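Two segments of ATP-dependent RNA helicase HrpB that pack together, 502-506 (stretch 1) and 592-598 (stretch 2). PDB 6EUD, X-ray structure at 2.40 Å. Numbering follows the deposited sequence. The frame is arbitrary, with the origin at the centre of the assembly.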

# COMPACT_ATOMS: atom_id res chain seq x y z
N ARG A 502 7.91 16.54 -4.84
CA ARG A 502 6.95 17.48 -4.26
C ARG A 502 7.34 18.92 -4.53
O ARG A 502 6.81 19.83 -3.89
N ILE A 503 8.26 19.13 -5.46
CA ILE A 503 8.48 20.45 -6.06
C ILE A 503 7.21 20.91 -6.75
O ILE A 503 6.61 20.17 -7.52
N ALA A 504 6.78 22.13 -6.47
CA ALA A 504 5.48 22.60 -6.96
C ALA A 504 5.59 23.83 -7.86
O ALA A 504 6.30 24.79 -7.55
N ARG A 505 4.89 23.79 -8.99
CA ARG A 505 4.85 24.94 -9.89
C ARG A 505 3.42 25.45 -9.99
O ARG A 505 2.46 24.66 -9.99
N ARG A 506 3.29 26.77 -10.05
CA ARG A 506 1.97 27.40 -10.16
C ARG A 506 1.39 27.09 -11.53
O ARG A 506 2.11 27.12 -12.54
N GLN A 592 12.25 19.10 -18.25
CA GLN A 592 11.12 18.93 -17.35
C GLN A 592 11.70 18.56 -15.94
O GLN A 592 12.81 18.00 -15.78
N ILE A 593 11.00 18.97 -14.90
CA ILE A 593 11.26 18.47 -13.56
C ILE A 593 10.13 17.52 -13.21
O ILE A 593 9.03 17.96 -12.88
N GLY A 594 10.38 16.22 -13.33
CA GLY A 594 9.30 15.26 -13.21
C GLY A 594 8.27 15.50 -14.30
O GLY A 594 8.62 15.54 -15.47
N GLN A 595 7.02 15.69 -13.90
CA GLN A 595 5.92 15.94 -14.84
C GLN A 595 5.73 17.42 -15.15
O GLN A 595 4.80 17.79 -15.87
N LEU A 596 6.60 18.27 -14.59
CA LEU A 596 6.48 19.73 -14.71
C LEU A 596 7.32 20.25 -15.85
O LEU A 596 8.55 20.15 -15.81
N THR A 597 6.68 20.82 -16.86
CA THR A 597 7.43 21.38 -17.97
C THR A 597 8.07 22.68 -17.51
O THR A 597 7.39 23.59 -17.03
N VAL A 598 9.39 22.77 -17.63
CA VAL A 598 10.10 23.95 -17.16
C VAL A 598 10.37 24.88 -18.33
O VAL A 598 10.30 26.11 -18.21

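This is a small, mainly apolar contact in which a strand, 503-506, packs against a beta hairpin through side chains, with no hydrogen bond between the two stretches. The strands 503-506 and 596-598 cross at 68°, and their axes come no closer than 8.7 Å.

Leu 596 gives the largest share of the covered surface. Its CA-to-CB bond points toward stretch 1, and its rotamer is m, t. Leu 596 CD1 lies 3.5 Å from Ile 503 O, 4.3 Å from Ile 503 CG2 and 3.9 Å from Arg 505 CB. One methyl group therefore touches both residues of the strand that point in. Ala 504, between them, points its CB away.

Ile 503 and Ile 593 are both m, t and both point toward the other stretch. They meet at Ile 503 CD1 and Ile 593 CG2, 4.1 Å apart.

Arg 505 points in with an extended chain, t at chi1 to chi3. Thr 597 O lies over one face of its guanidinium, 4.0 Å from Arg 505 NH1.

The type II' turn from Ile 593 to Leu 596 sets both residues on the same side. Backbone hydrogen bonds run from Ile 593 N to Leu 596 O (2.9 Å) and from Leu 596 N to Ile 593 O (3.0 Å). Gly 594 and Gln 595 make no contact.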

# COMPACT_ATOMS: atom_id res chain seq x y z
CB ARG A 502 6.80 17.23 -2.77
CG ARG A 502 6.33 15.84 -2.49
CD ARG A 502 6.18 15.58 -1.01
NE ARG A 502 5.79 14.20 -0.78
CZ ARG A 502 5.75 13.65 0.43
NH1 ARG A 502 6.07 14.36 1.50
NH2 ARG A 502 5.38 12.39 0.55
CB ILE A 503 9.61 20.40 -7.07
CG1 ILE A 503 10.94 20.18 -6.33
CG2 ILE A 503 9.61 21.66 -7.91
CD1 ILE A 503 12.13 19.92 -7.25
CB ALA A 504 4.58 22.90 -5.81
CB ARG A 505 5.39 24.58 -11.27
CG ARG A 505 5.26 25.70 -12.28
CD ARG A 505 5.47 25.19 -13.69
NE ARG A 505 5.05 26.17 -14.68
CZ ARG A 505 5.86 27.05 -15.26
NH1 ARG A 505 7.15 27.06 -14.97
NH2 ARG A 505 5.37 27.91 -16.14
CB ARG A 506 2.05 28.91 -9.92
CG ARG A 506 0.68 29.57 -9.74
CD ARG A 506 0.77 31.08 -9.56
NE ARG A 506 1.05 31.77 -10.82
CZ ARG A 506 0.11 32.20 -11.66
NH1 ARG A 506 -1.18 32.00 -11.40
NH2 ARG A 506 0.47 32.82 -12.78
CB GLN A 592 10.16 17.86 -17.87
CG GLN A 592 10.88 16.50 -17.94
CD GLN A 592 10.40 15.60 -19.07
OE1 GLN A 592 9.39 14.89 -18.97
NE2 GLN A 592 11.31 15.45 -20.09
CB ILE A 593 11.37 19.59 -12.54
CG1 ILE A 593 12.51 20.54 -12.91
CG2 ILE A 593 11.63 19.01 -11.21
CD1 ILE A 593 12.63 21.70 -12.01
CB GLN A 595 4.62 15.37 -14.28
CG GLN A 595 4.69 13.89 -13.99
CD GLN A 595 5.08 13.11 -15.21
OE1 GLN A 595 4.36 13.11 -16.21
NE2 GLN A 595 6.25 12.45 -15.17
CB LEU A 596 6.92 20.43 -13.41
CG LEU A 596 6.07 20.18 -12.17
CD1 LEU A 596 6.66 20.89 -10.96
CD2 LEU A 596 4.65 20.65 -12.46
CB THR A 597 6.54 21.60 -19.19
OG1 THR A 597 6.03 20.34 -19.63
CG2 THR A 597 7.35 22.23 -20.32
CB VAL A 598 11.41 23.58 -16.45
CG1 VAL A 598 12.23 24.82 -16.13
CG2 VAL A 598 11.11 22.81 -15.19